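PDB 4TZH: Lic12234 from Leptospira interrogans, which is of unknown function but belongs to the leucine-rich repeat proteins of a human pathogen and may act as a virulence factor, perhaps by binding other proteins. Local coordinates for residues H47-L53 / D70-I76; T54-I60 / I76-E82; F93-L99 / Y116-L122; L63-L69 / L86-L92. All coordinates share one frame; numbering follows the deposited sequence. Where two conformers were deposited one is given.

Contact 1: residues H47-L53 / D70-I76; sequences HLRDNEL and DISRNQI. With ZN (zinc ion), chain C.
Asn74 pushes its amide under the turn of residues 47-53 and lies alongside Leu53, both side chains pointing the same way. This is the repeated asparagine of the leucine-rich repeat, whose amide bonds the backbone of the preceding coil. With CG beside its backbone N (chi1 -82°), Asn74 sends ND2 to Leu48 O at 2.9 Å, almost straight, and takes Leu53 N on OD1 at 3.0 Å; the same ND2 holds Ile71 O within its own coil. Asn51 ND2 grips Leu48 O from the opposite face of that carbonyl, and Asn51 reaches back to Leu25 and Leu30. On the side of His47 and Asp70, Arg49, extended from CG to NE, donates from NH1 to Ser72 OG at 2.9 Å in its guanidinium plane, while Arg73 CD sits over one guanidinium face. Asp50 OD2 lies 3.4 Å from Arg73 NH2 but well off the guanidinium plane, a salt bridge of charge alone. At the strand end His47 ND1 (2.0 Å) and Asp70 OD2 (1.9 Å), ring and carboxylate nearly perpendicular, bind a zinc ion that takes one further ligand from elsewhere in the structure; Asp70 OD1 accepts Ser72 N and Ser72 OG, the hydroxyl on its syn lone pair.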
# COMPACT_ATOMS: atom_id res chain seq x y z
N HIS A 47 7.94 -6.99 6.14
CA HIS A 47 6.97 -7.95 5.62
C HIS A 47 6.13 -8.45 6.78
O HIS A 47 6.67 -8.86 7.81
CB HIS A 47 7.70 -9.15 5.03
CG HIS A 47 8.51 -8.84 3.81
ND1 HIS A 47 8.00 -9.03 2.56
CD2 HIS A 47 9.78 -8.37 3.71
CE1 HIS A 47 8.95 -8.71 1.72
NE2 HIS A 47 10.05 -8.30 2.36
N LEU A 48 4.83 -8.33 6.63
CA LEU A 48 3.84 -8.72 7.66
C LEU A 48 2.71 -9.51 7.06
O LEU A 48 1.60 -9.54 7.58
CB LEU A 48 3.22 -7.45 8.28
CG LEU A 48 4.23 -6.54 8.98
CD1 LEU A 48 3.63 -5.17 9.24
CD2 LEU A 48 4.76 -7.17 10.26
N ARG A 49 3.02 -10.22 5.97
CA ARG A 49 2.03 -10.96 5.21
C ARG A 49 1.39 -12.07 6.05
O ARG A 49 2.11 -12.73 6.83
CB ARG A 49 2.71 -11.62 4.01
CG ARG A 49 1.78 -12.55 3.19
CD ARG A 49 2.49 -12.82 1.87
NE ARG A 49 1.84 -13.88 1.08
CZ ARG A 49 0.81 -13.69 0.25
NH1 ARG A 49 0.26 -12.49 0.11
NH2 ARG A 49 0.33 -14.72 -0.47
N ASP A 50 0.08 -12.31 5.91
CA ASP A 50 -0.57 -13.47 6.51
C ASP A 50 -0.48 -13.48 8.01
O ASP A 50 -0.11 -14.49 8.63
CB ASP A 50 -0.02 -14.75 5.90
CG ASP A 50 -1.03 -15.89 5.87
OD1 ASP A 50 -2.19 -15.68 6.28
OD2 ASP A 50 -0.64 -17.00 5.48
N ASN A 51 -0.88 -12.36 8.61
CA ASN A 51 -1.04 -12.22 10.04
C ASN A 51 -2.52 -11.90 10.30
O ASN A 51 -3.37 -12.13 9.42
CB ASN A 51 -0.09 -11.17 10.64
CG ASN A 51 1.30 -11.69 10.73
OD1 ASN A 51 1.61 -12.56 11.56
ND2 ASN A 51 2.24 -11.13 9.95
N GLU A 52 -2.84 -11.42 11.51
CA GLU A 52 -4.21 -11.09 11.88
C GLU A 52 -4.31 -9.58 12.21
O GLU A 52 -5.02 -9.18 13.12
CB GLU A 52 -4.66 -11.95 13.08
CG GLU A 52 -4.55 -13.45 12.81
CD GLU A 52 -4.85 -14.33 14.01
OE1 GLU A 52 -4.54 -13.91 15.14
OE2 GLU A 52 -5.32 -15.48 13.81
N LEU A 53 -3.52 -8.73 11.50
CA LEU A 53 -3.50 -7.31 11.84
C LEU A 53 -4.76 -6.60 11.38
O LEU A 53 -5.29 -6.91 10.32
CB LEU A 53 -2.28 -6.63 11.19
CG LEU A 53 -0.91 -7.17 11.57
CD1 LEU A 53 0.18 -6.52 10.69
CD2 LEU A 53 -0.58 -6.86 13.00
N ASP A 70 4.88 -4.77 3.04
CA ASP A 70 3.99 -5.86 2.64
C ASP A 70 3.07 -6.19 3.80
O ASP A 70 3.53 -6.76 4.79
CB ASP A 70 4.81 -7.08 2.24
CG ASP A 70 3.97 -8.33 2.07
OD1 ASP A 70 2.76 -8.19 1.89
OD2 ASP A 70 4.55 -9.43 2.14
N ILE A 71 1.81 -5.78 3.69
CA ILE A 71 0.80 -6.08 4.72
C ILE A 71 -0.31 -6.90 4.12
O ILE A 71 -1.45 -6.85 4.57
CB ILE A 71 0.17 -4.85 5.39
CG1 ILE A 71 1.07 -3.63 5.24
CG2 ILE A 71 -0.18 -5.21 6.84
CD1 ILE A 71 0.43 -2.28 5.77
N SER A 72 0.02 -7.66 3.09
CA SER A 72 -0.98 -8.48 2.43
C SER A 72 -1.54 -9.56 3.32
O SER A 72 -0.87 -9.99 4.24
CB SER A 72 -0.38 -9.10 1.17
OG SER A 72 0.73 -9.93 1.46
N ARG A 73 -2.76 -10.00 3.02
CA ARG A 73 -3.36 -11.14 3.74
C ARG A 73 -3.47 -10.89 5.24
O ARG A 73 -3.03 -11.71 6.08
CB ARG A 73 -2.66 -12.47 3.41
CG ARG A 73 -2.86 -12.87 1.95
CD ARG A 73 -2.43 -14.31 1.66
NE ARG A 73 -3.11 -15.25 2.54
CZ ARG A 73 -2.75 -16.52 2.70
NH1 ARG A 73 -1.71 -17.01 2.03
NH2 ARG A 73 -3.43 -17.31 3.53
N ASN A 74 -4.07 -9.75 5.60
CA ASN A 74 -4.35 -9.45 7.00
C ASN A 74 -5.83 -9.09 7.05
O ASN A 74 -6.59 -9.54 6.18
CB ASN A 74 -3.45 -8.32 7.51
CG ASN A 74 -2.11 -8.83 7.90
OD1 ASN A 74 -1.93 -9.29 9.02
ND2 ASN A 74 -1.12 -8.74 7.02
N GLN A 75 -6.27 -8.37 8.09
CA GLN A 75 -7.66 -7.91 8.16
C GLN A 75 -7.59 -6.39 8.35
O GLN A 75 -8.36 -5.82 9.14
CB GLN A 75 -8.39 -8.57 9.37
CG GLN A 75 -8.39 -10.11 9.34
CD GLN A 75 -8.45 -10.74 10.73
OE1 GLN A 75 -8.91 -10.14 11.73
NE2 GLN A 75 -7.97 -11.98 10.83
N ILE A 76 -6.67 -5.71 7.62
CA ILE A 76 -6.47 -4.27 7.76
C ILE A 76 -7.72 -3.52 7.33
O ILE A 76 -8.15 -3.70 6.19
CB ILE A 76 -5.22 -3.82 6.93
CG1 ILE A 76 -3.90 -4.50 7.40
CG2 ILE A 76 -5.08 -2.29 6.88
CD1 ILE A 76 -3.30 -4.01 8.78
ZN ZN C . 6.38 -10.01 1.91
O HOH W 1 -1.53 -19.53 5.17
O HOH W 2 -6.02 -12.55 8.89
O HOH W 3 -7.25 -9.48 14.47

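Contact 2: residues T54-I60 / I76-E82; sequences TTLPEEI and ISNFPKE. With ZN (zinc ion), chain F.
Pro80 is the bump of this contact, its ring directed at the 54-60 backbone and seated in a hollow between Leu56, Pro57, Glu58 and Ile60. Pro80 CD lies 3.4 Å from Leu56 O, Pro80 CG faces Pro57 O, and Ile60 CG2 meets that CG of Pro80 at 4.1 Å, the two side chains crossing at about a right angle. Pro80 CB rests on Glu58 CG. Deeper in, Leu56 CD1 comes to the edge of the Phe79 ring, whose far end packs on Leu94 of the next coil. The Ile76 methyl CD1 fills a second dip, over the Thr55 backbone at 3.6 Å from Thr55 N. Thr55 swings OG1 anti to its amide nitrogen (chi1 -168°) and donates it to Asn78 O at 2.8 Å, approaching from above the carbonyl plane; nearby Ser77 N bonds Thr54 O. On the outer rim Glu58, extended, and Glu82, folded at chi2 (81°), bring their carboxylates together at 86° between planes. A zinc ion joins them, held by Glu58 OE2 at 1.9 Å and by both oxygens of Glu82, OE1 being the nearer at 2.1 Å. In each coil a proline leads into a short 3-10 segment, as on the convex side of a leucine-rich repeat solenoid.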
# COMPACT_ATOMS: atom_id res chain seq x y z
N THR A 54 -5.22 -5.62 12.16
CA THR A 54 -6.36 -4.80 11.75
C THR A 54 -5.94 -3.37 11.42
O THR A 54 -6.67 -2.64 10.74
CB THR A 54 -7.47 -4.84 12.78
OG1 THR A 54 -6.99 -4.28 13.99
CG2 THR A 54 -7.99 -6.25 13.03
N THR A 55 -4.74 -2.98 11.86
CA THR A 55 -4.18 -1.65 11.62
C THR A 55 -2.70 -1.72 11.88
O THR A 55 -2.14 -2.81 12.12
CB THR A 55 -4.86 -0.57 12.50
OG1 THR A 55 -4.47 0.74 12.03
CG2 THR A 55 -4.57 -0.74 14.02
N LEU A 56 -2.04 -0.55 11.83
CA LEU A 56 -0.64 -0.43 12.17
C LEU A 56 -0.51 0.54 13.32
O LEU A 56 -1.32 1.46 13.44
CB LEU A 56 0.18 0.12 10.99
CG LEU A 56 0.23 -0.76 9.75
CD1 LEU A 56 0.96 -0.03 8.67
CD2 LEU A 56 0.94 -2.07 10.05
N PRO A 57 0.52 0.39 14.17
CA PRO A 57 0.68 1.35 15.27
C PRO A 57 1.10 2.72 14.72
O PRO A 57 1.71 2.81 13.65
CB PRO A 57 1.82 0.73 16.09
CG PRO A 57 2.62 -0.10 15.08
CD PRO A 57 1.57 -0.66 14.17
N GLU A 58 0.83 3.77 15.48
CA GLU A 58 1.25 5.11 15.07
C GLU A 58 2.77 5.19 14.96
O GLU A 58 3.29 6.04 14.25
CB GLU A 58 0.76 6.14 16.09
CG GLU A 58 -0.75 6.33 16.06
CD GLU A 58 -1.22 7.35 17.09
OE1 GLU A 58 -1.19 7.03 18.30
OE2 GLU A 58 -1.50 8.50 16.69
N GLU A 59 3.49 4.31 15.67
CA GLU A 59 4.96 4.21 15.63
C GLU A 59 5.50 3.88 14.25
O GLU A 59 6.69 4.11 14.00
CB GLU A 59 5.46 3.17 16.63
CG GLU A 59 5.40 3.62 18.07
CD GLU A 59 4.05 3.59 18.78
OE1 GLU A 59 3.05 3.15 18.17
OE2 GLU A 59 3.99 4.03 19.95
N ILE A 60 4.64 3.43 13.32
CA ILE A 60 5.12 3.12 11.97
C ILE A 60 5.73 4.35 11.31
O ILE A 60 6.64 4.21 10.49
CB ILE A 60 3.96 2.52 11.11
CG1 ILE A 60 4.51 1.72 9.89
CG2 ILE A 60 2.96 3.57 10.64
CD1 ILE A 60 4.92 0.28 10.25
N ILE A 76 -6.67 -5.71 7.62
CA ILE A 76 -6.47 -4.27 7.76
C ILE A 76 -7.72 -3.52 7.33
O ILE A 76 -8.15 -3.70 6.19
CB ILE A 76 -5.22 -3.82 6.93
CG1 ILE A 76 -3.90 -4.50 7.40
CG2 ILE A 76 -5.08 -2.29 6.88
CD1 ILE A 76 -3.30 -4.01 8.78
N SER A 77 -8.24 -2.63 8.18
CA SER A 77 -9.40 -1.82 7.81
C SER A 77 -9.10 -0.33 7.92
O SER A 77 -9.89 0.49 7.44
CB SER A 77 -10.59 -2.19 8.68
OG SER A 77 -10.29 -1.86 10.03
N ASN A 78 -7.99 0.05 8.57
CA ASN A 78 -7.68 1.47 8.77
C ASN A 78 -6.22 1.65 9.04
O ASN A 78 -5.53 0.68 9.41
CB ASN A 78 -8.51 2.03 9.95
CG ASN A 78 -8.12 1.46 11.30
OD1 ASN A 78 -7.40 2.10 12.07
ND2 ASN A 78 -8.57 0.24 11.63
N PHE A 79 -5.76 2.91 8.93
CA PHE A 79 -4.38 3.27 9.17
C PHE A 79 -4.28 4.47 10.06
O PHE A 79 -5.13 5.35 9.98
CB PHE A 79 -3.69 3.66 7.85
CG PHE A 79 -3.65 2.56 6.84
CD1 PHE A 79 -2.70 1.56 6.93
CD2 PHE A 79 -4.60 2.50 5.83
CE1 PHE A 79 -2.65 0.53 5.97
CE2 PHE A 79 -4.56 1.48 4.88
CZ PHE A 79 -3.60 0.51 4.97
N PRO A 80 -3.16 4.59 10.79
CA PRO A 80 -2.94 5.83 11.55
C PRO A 80 -2.52 6.93 10.57
O PRO A 80 -1.94 6.64 9.51
CB PRO A 80 -1.74 5.46 12.44
CG PRO A 80 -0.97 4.41 11.66
CD PRO A 80 -2.07 3.62 10.98
N LYS A 81 -2.72 8.19 10.94
CA LYS A 81 -2.29 9.28 10.06
C LYS A 81 -0.78 9.27 9.83
O LYS A 81 -0.31 9.77 8.81
CB LYS A 81 -2.70 10.64 10.66
CG LYS A 81 -4.18 10.90 10.52
CD LYS A 81 -4.49 12.35 10.81
CE LYS A 81 -5.96 12.61 10.67
NZ LYS A 81 -6.42 12.65 9.25
N GLU A 82 -0.00 8.69 10.78
CA GLU A 82 1.45 8.65 10.69
C GLU A 82 1.98 7.91 9.46
O GLU A 82 3.17 8.05 9.15
CB GLU A 82 2.07 8.10 11.98
CG GLU A 82 2.00 9.07 13.17
CD GLU A 82 0.70 9.16 13.96
OE1 GLU A 82 -0.32 8.53 13.58
OE2 GLU A 82 0.74 9.83 15.02
ZN ZN F . -1.61 9.35 14.96
O HOH W 4 -8.07 -1.53 14.16

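Contact 3: residues F93-L99 / Y116-L122; sequences FLNGNSL and YLNNNQL
With chi1 at -69° in Phe93 and -83° in Tyr116, both rings swing to the backbone-N side of their CA atoms and run out from the sheet side by side. Their planes are only 7° from parallel, but the rings are slid apart, with centroids separated by 5.2 Å, so they barely overlap; the contact is made where Phe93 CE1 meets Tyr116 CD2 at 3.5 Å. Behind them the strands pair in parallel, Leu94 N bonding Tyr116 O.

A like turn about chi1 drives the Asn120 amide inward beneath the preceding coil. Asn120 ND2 donates to Leu94 O at 3.0 Å and to Leu117 O in its own coil, both acceptors lying in the amide plane, while Asn120 OD1 receives Leu99 N at 3.1 Å. Leu94 O is shared: Asn97 ND2 comes onto it from the opposite carbonyl face, so two amides grip one buried oxygen. Gly96, at positive phi, gives its N to Asn118 O. Gln121, bent at chi2, curls back to place NE2 3.0 Å from Asn97 O, and a water joins that same oxygen to Asn119 O. On the inner side Leu117 CD2 lies 3.8 Å from Leu94 CB and also meets Leu99 CD1, at 4.0 Å, as part of the leucine core of the solenoid.

Asn97 also reaches back to Ile71 and Ile76, and Asn143 grips Leu117 and Leu122 in the same manner. Passed on from coil to coil, this is the repeated asparagine of leucine-rich repeats, its amide bonding the preceding coil's backbone, beside a concave sheet that carries aromatic rings here.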
# COMPACT_ATOMS: atom_id res chain seq x y z
N PHE A 93 2.08 -3.41 -0.60
CA PHE A 93 1.17 -4.53 -0.86
C PHE A 93 0.08 -4.54 0.21
O PHE A 93 0.37 -4.76 1.39
CB PHE A 93 1.91 -5.88 -0.79
CG PHE A 93 2.88 -6.16 -1.89
CD1 PHE A 93 2.46 -6.75 -3.08
CD2 PHE A 93 4.24 -6.01 -1.68
CE1 PHE A 93 3.39 -7.04 -4.10
CE2 PHE A 93 5.16 -6.29 -2.70
CZ PHE A 93 4.71 -6.78 -3.90
N LEU A 94 -1.16 -4.26 -0.20
CA LEU A 94 -2.30 -4.25 0.70
C LEU A 94 -3.33 -5.24 0.24
O LEU A 94 -4.47 -5.19 0.74
CB LEU A 94 -2.91 -2.85 0.79
CG LEU A 94 -2.30 -2.00 1.86
CD1 LEU A 94 -2.65 -0.52 1.60
CD2 LEU A 94 -2.94 -2.41 3.22
N ASN A 95 -2.96 -6.13 -0.66
CA ASN A 95 -3.95 -7.07 -1.18
C ASN A 95 -4.44 -8.03 -0.09
O ASN A 95 -3.64 -8.43 0.76
CB ASN A 95 -3.40 -7.81 -2.35
CG ASN A 95 -2.03 -8.34 -2.14
OD1 ASN A 95 -1.06 -7.55 -1.98
ND2 ASN A 95 -1.92 -9.67 -2.14
N GLY A 96 -5.70 -8.44 -0.18
CA GLY A 96 -6.23 -9.40 0.77
C GLY A 96 -6.40 -8.81 2.14
O GLY A 96 -5.80 -9.29 3.11
N ASN A 97 -7.20 -7.74 2.26
CA ASN A 97 -7.43 -7.11 3.55
C ASN A 97 -8.91 -6.75 3.69
O ASN A 97 -9.74 -7.28 2.95
CB ASN A 97 -6.50 -5.90 3.74
CG ASN A 97 -5.16 -6.31 4.28
OD1 ASN A 97 -5.11 -6.77 5.42
ND2 ASN A 97 -4.07 -6.19 3.48
N SER A 98 -9.24 -5.92 4.69
CA SER A 98 -10.61 -5.53 4.98
C SER A 98 -10.84 -4.06 4.74
O SER A 98 -11.56 -3.40 5.51
CB SER A 98 -10.92 -5.91 6.42
OG SER A 98 -10.78 -7.31 6.56
N LEU A 99 -10.23 -3.51 3.68
CA LEU A 99 -10.39 -2.09 3.40
C LEU A 99 -11.66 -1.77 2.65
O LEU A 99 -11.86 -2.26 1.54
CB LEU A 99 -9.19 -1.53 2.63
CG LEU A 99 -7.89 -1.52 3.40
CD1 LEU A 99 -6.72 -1.41 2.42
CD2 LEU A 99 -7.86 -0.39 4.42
N TYR A 116 -0.76 -2.27 -4.56
CA TYR A 116 -1.63 -3.42 -4.79
C TYR A 116 -2.74 -3.41 -3.77
O TYR A 116 -2.48 -3.48 -2.56
CB TYR A 116 -0.85 -4.72 -4.61
CG TYR A 116 -0.08 -5.15 -5.83
CD1 TYR A 116 -0.71 -5.82 -6.88
CD2 TYR A 116 1.28 -4.90 -5.94
CE1 TYR A 116 0.01 -6.22 -8.01
CE2 TYR A 116 2.01 -5.35 -7.04
CZ TYR A 116 1.36 -5.96 -8.09
OH TYR A 116 2.10 -6.42 -9.16
N LEU A 117 -3.97 -3.29 -4.24
CA LEU A 117 -5.15 -3.22 -3.38
C LEU A 117 -6.12 -4.32 -3.75
O LEU A 117 -7.29 -4.24 -3.31
CB LEU A 117 -5.82 -1.85 -3.50
CG LEU A 117 -5.07 -0.72 -2.81
CD1 LEU A 117 -5.50 0.63 -3.35
CD2 LEU A 117 -5.30 -0.77 -1.27
N ASN A 118 -5.66 -5.35 -4.47
CA ASN A 118 -6.55 -6.45 -4.90
C ASN A 118 -7.23 -7.08 -3.70
O ASN A 118 -6.65 -7.15 -2.62
CB ASN A 118 -5.77 -7.57 -5.57
CG ASN A 118 -4.67 -7.13 -6.50
OD1 ASN A 118 -3.79 -6.32 -6.13
ND2 ASN A 118 -4.60 -7.80 -7.65
N ASN A 119 -8.44 -7.63 -3.90
CA ASN A 119 -9.12 -8.36 -2.85
C ASN A 119 -9.31 -7.59 -1.56
O ASN A 119 -8.90 -8.04 -0.48
CB ASN A 119 -8.41 -9.71 -2.60
CG ASN A 119 -8.32 -10.57 -3.82
OD1 ASN A 119 -7.25 -10.74 -4.41
ND2 ASN A 119 -9.44 -11.09 -4.26
N ASN A 120 -9.96 -6.45 -1.68
CA ASN A 120 -10.42 -5.61 -0.58
C ASN A 120 -11.90 -5.32 -0.87
O ASN A 120 -12.50 -6.00 -1.72
CB ASN A 120 -9.58 -4.34 -0.42
CG ASN A 120 -8.32 -4.64 0.36
OD1 ASN A 120 -8.36 -4.74 1.59
ND2 ASN A 120 -7.20 -4.76 -0.33
N GLN A 121 -12.52 -4.41 -0.11
CA GLN A 121 -13.93 -4.14 -0.36
C GLN A 121 -14.12 -2.66 -0.68
O GLN A 121 -15.10 -2.03 -0.26
CB GLN A 121 -14.75 -4.61 0.87
CG GLN A 121 -14.54 -6.09 1.20
CD GLN A 121 -13.33 -6.29 2.07
OE1 GLN A 121 -13.07 -5.48 2.97
NE2 GLN A 121 -12.50 -7.30 1.78
N LEU A 122 -13.17 -2.07 -1.42
CA LEU A 122 -13.23 -0.64 -1.72
C LEU A 122 -14.39 -0.31 -2.62
O LEU A 122 -14.67 -1.04 -3.58
CB LEU A 122 -11.95 -0.15 -2.38
CG LEU A 122 -10.68 -0.25 -1.52
CD1 LEU A 122 -9.43 -0.10 -2.43
CD2 LEU A 122 -10.67 0.79 -0.41
O HOH W 5 -9.98 -9.73 1.59

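Contact 4: residues L63-L69 / L86-L92; sequences LKNLKYL and LKNLEVL. With ZN (zinc ion), chain E.
Leu69 and Leu92 lie side by side on the inner face of the sheet, Leu69 CD2 3.9 Å from Leu92 CD1, and make the tight half of this contact. Both carry CG anti to the backbone N (chi1 179° in Leu69), which turns their methyl groups into the core. Leu89 CD1 fits against Leu69 CB at 3.8 Å and also touches Leu66, while Leu86 CD2 pushes up to Leu63 O at 3.4 Å. The backbone holds this packing in parallel register: Lys67 O accepts from Glu90 N at 2.7 Å and from Val91 N as well, and Leu69 N bonds Val91 O. Asn88 ND2, donating to Lys64 O at 2.8 Å, ties the two type I turns together, and an ordered water between them gives to Lys64 O and Leu66 O and accepts from Asn88 N.

The solvent side is looser. On the face of Tyr68 and Val91, Val91 CG2 approaches the Tyr68 ring at its edge, and Lys67 CB lies over the centre of one ring face. Tyr68 OH does not reach Glu90 directly; a water spans them, meeting Glu90 OE1. Glu90 OE2 binds a zinc ion at 2.0 Å, which also holds a water. Lys67 runs alongside Glu90 in the same direction, with Lys67 CE 3.6 Å from Glu90 OE2.

Strand 68-70 is flanked by strand 45-47, with Leu66 and Leu69 packing on Leu46, and strand 91-93 by strand 114-116, so this pair lies within the parallel sheet of the leucine-rich repeat solenoid, with Leu86 and Leu92 passing its core on to Leu109 and Leu112.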
# COMPACT_ATOMS: atom_id res chain seq x y z
N LEU A 63 9.55 5.01 10.87
CA LEU A 63 10.31 4.23 9.90
C LEU A 63 10.47 5.00 8.58
O LEU A 63 10.09 4.51 7.52
CB LEU A 63 9.64 2.87 9.68
CG LEU A 63 9.36 2.02 10.90
CD1 LEU A 63 8.68 0.71 10.47
CD2 LEU A 63 10.63 1.73 11.65
N LYS A 64 11.07 6.19 8.67
CA LYS A 64 11.14 7.08 7.51
C LYS A 64 12.00 6.56 6.35
O LYS A 64 11.83 7.08 5.24
CB LYS A 64 11.58 8.48 7.92
CG LYS A 64 13.03 8.57 8.32
CD LYS A 64 13.42 10.03 8.60
CE LYS A 64 14.92 10.20 8.57
NZ LYS A 64 15.31 11.64 8.39
N ASN A 65 12.83 5.52 6.57
CA ASN A 65 13.67 4.97 5.49
C ASN A 65 12.97 3.78 4.80
O ASN A 65 13.53 3.17 3.90
CB ASN A 65 15.02 4.51 6.04
CG ASN A 65 15.75 5.67 6.66
OD1 ASN A 65 16.05 5.67 7.87
ND2 ASN A 65 15.89 6.72 5.91
N LEU A 66 11.75 3.45 5.23
CA LEU A 66 11.09 2.30 4.66
C LEU A 66 10.81 2.48 3.18
O LEU A 66 10.19 3.48 2.78
CB LEU A 66 9.77 2.09 5.39
CG LEU A 66 9.20 0.70 5.42
CD1 LEU A 66 10.11 -0.30 6.15
CD2 LEU A 66 7.83 0.72 6.06
N LYS A 67 11.19 1.48 2.37
CA LYS A 67 10.96 1.49 0.92
C LYS A 67 9.88 0.49 0.54
O LYS A 67 9.18 0.70 -0.46
CB LYS A 67 12.21 1.09 0.15
CG LYS A 67 13.37 2.06 0.33
CD LYS A 67 14.57 1.51 -0.47
CE LYS A 67 15.13 2.54 -1.40
NZ LYS A 67 16.48 2.13 -1.89
N TYR A 68 9.74 -0.59 1.29
CA TYR A 68 8.80 -1.64 0.90
C TYR A 68 7.99 -2.06 2.11
O TYR A 68 8.56 -2.27 3.18
CB TYR A 68 9.56 -2.87 0.35
CG TYR A 68 10.65 -2.53 -0.62
CD1 TYR A 68 10.36 -2.03 -1.88
CD2 TYR A 68 11.98 -2.79 -0.32
CE1 TYR A 68 11.36 -1.72 -2.79
CE2 TYR A 68 13.00 -2.51 -1.23
CZ TYR A 68 12.68 -1.98 -2.46
OH TYR A 68 13.66 -1.67 -3.37
N LEU A 69 6.67 -2.17 1.95
CA LEU A 69 5.82 -2.56 3.06
C LEU A 69 4.83 -3.56 2.50
O LEU A 69 4.02 -3.23 1.60
CB LEU A 69 5.09 -1.32 3.61
CG LEU A 69 4.13 -1.54 4.76
CD1 LEU A 69 4.81 -2.25 5.94
CD2 LEU A 69 3.57 -0.20 5.22
N LEU A 86 5.85 8.05 5.65
CA LEU A 86 6.60 7.06 4.87
C LEU A 86 6.91 7.60 3.48
O LEU A 86 6.48 7.07 2.46
CB LEU A 86 5.83 5.74 4.84
CG LEU A 86 5.50 5.16 6.21
CD1 LEU A 86 4.71 3.86 6.06
CD2 LEU A 86 6.78 4.92 7.06
N LYS A 87 7.70 8.70 3.46
CA LYS A 87 8.01 9.42 2.23
C LYS A 87 8.96 8.73 1.30
O LYS A 87 9.14 9.19 0.16
CB LYS A 87 8.55 10.84 2.54
CG LYS A 87 7.66 11.68 3.44
CD LYS A 87 6.39 12.05 2.72
CE LYS A 87 5.67 13.16 3.43
NZ LYS A 87 4.28 13.25 2.94
N ASN A 88 9.59 7.63 1.77
CA ASN A 88 10.51 6.89 0.92
C ASN A 88 9.87 5.58 0.45
O ASN A 88 10.51 4.81 -0.27
CB ASN A 88 11.75 6.58 1.69
CG ASN A 88 12.63 7.79 1.77
OD1 ASN A 88 12.89 8.44 0.76
ND2 ASN A 88 13.04 8.15 2.97
N LEU A 89 8.60 5.36 0.79
CA LEU A 89 7.95 4.11 0.40
C LEU A 89 7.74 4.03 -1.10
O LEU A 89 7.15 4.96 -1.68
CB LEU A 89 6.63 4.00 1.16
CG LEU A 89 6.03 2.59 1.22
CD1 LEU A 89 6.86 1.69 2.13
CD2 LEU A 89 4.58 2.60 1.70
N GLU A 90 8.15 2.91 -1.72
CA GLU A 90 8.08 2.71 -3.16
C GLU A 90 7.08 1.64 -3.55
O GLU A 90 6.53 1.69 -4.65
CB GLU A 90 9.47 2.30 -3.72
CG GLU A 90 10.52 3.39 -3.45
CD GLU A 90 11.90 3.16 -4.05
OE1 GLU A 90 12.04 2.22 -4.85
OE2 GLU A 90 12.84 3.92 -3.75
N VAL A 91 6.89 0.63 -2.68
CA VAL A 91 5.99 -0.48 -2.99
C VAL A 91 5.15 -0.76 -1.77
O VAL A 91 5.70 -0.87 -0.66
CB VAL A 91 6.78 -1.76 -3.35
CG1 VAL A 91 5.83 -2.93 -3.66
CG2 VAL A 91 7.73 -1.50 -4.52
N LEU A 92 3.84 -0.88 -1.96
CA LEU A 92 2.92 -1.14 -0.87
C LEU A 92 1.97 -2.27 -1.29
O LEU A 92 1.19 -2.11 -2.24
CB LEU A 92 2.14 0.12 -0.54
CG LEU A 92 1.08 0.01 0.54
CD1 LEU A 92 1.64 -0.59 1.84
CD2 LEU A 92 0.53 1.43 0.87
ZN ZN E . 14.56 3.63 -4.67
O HOH W 6 9.37 5.81 4.04
O HOH W 7 12.81 -0.23 -5.54
O HOH W 8 15.85 5.00 -3.78

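Overall arrangement
From the N terminus the chain runs down strand 45-47 into 47-53 and 54-60, then through 63-69 into 70-76, 76-82 and 86-92, one coil later. Contact 1 closes the excursion 54-69, contact 2 that of 61-75 and contact 4 that of 70-85; each joins one coil to the next, so their segments alternate and all three cross. Contacts 1 and 2 share Ile76 and touch through Ile71 and Leu56. Contact 3 opens only after these have closed, closes 100-115 and repeats contact 1 two coils on; Asn97 links the two by bonds to Ile71 O and Ile76 N. Contact 4 ties the strand side, contacts 1 and 3 the turns after the strands, and contact 2 the return path.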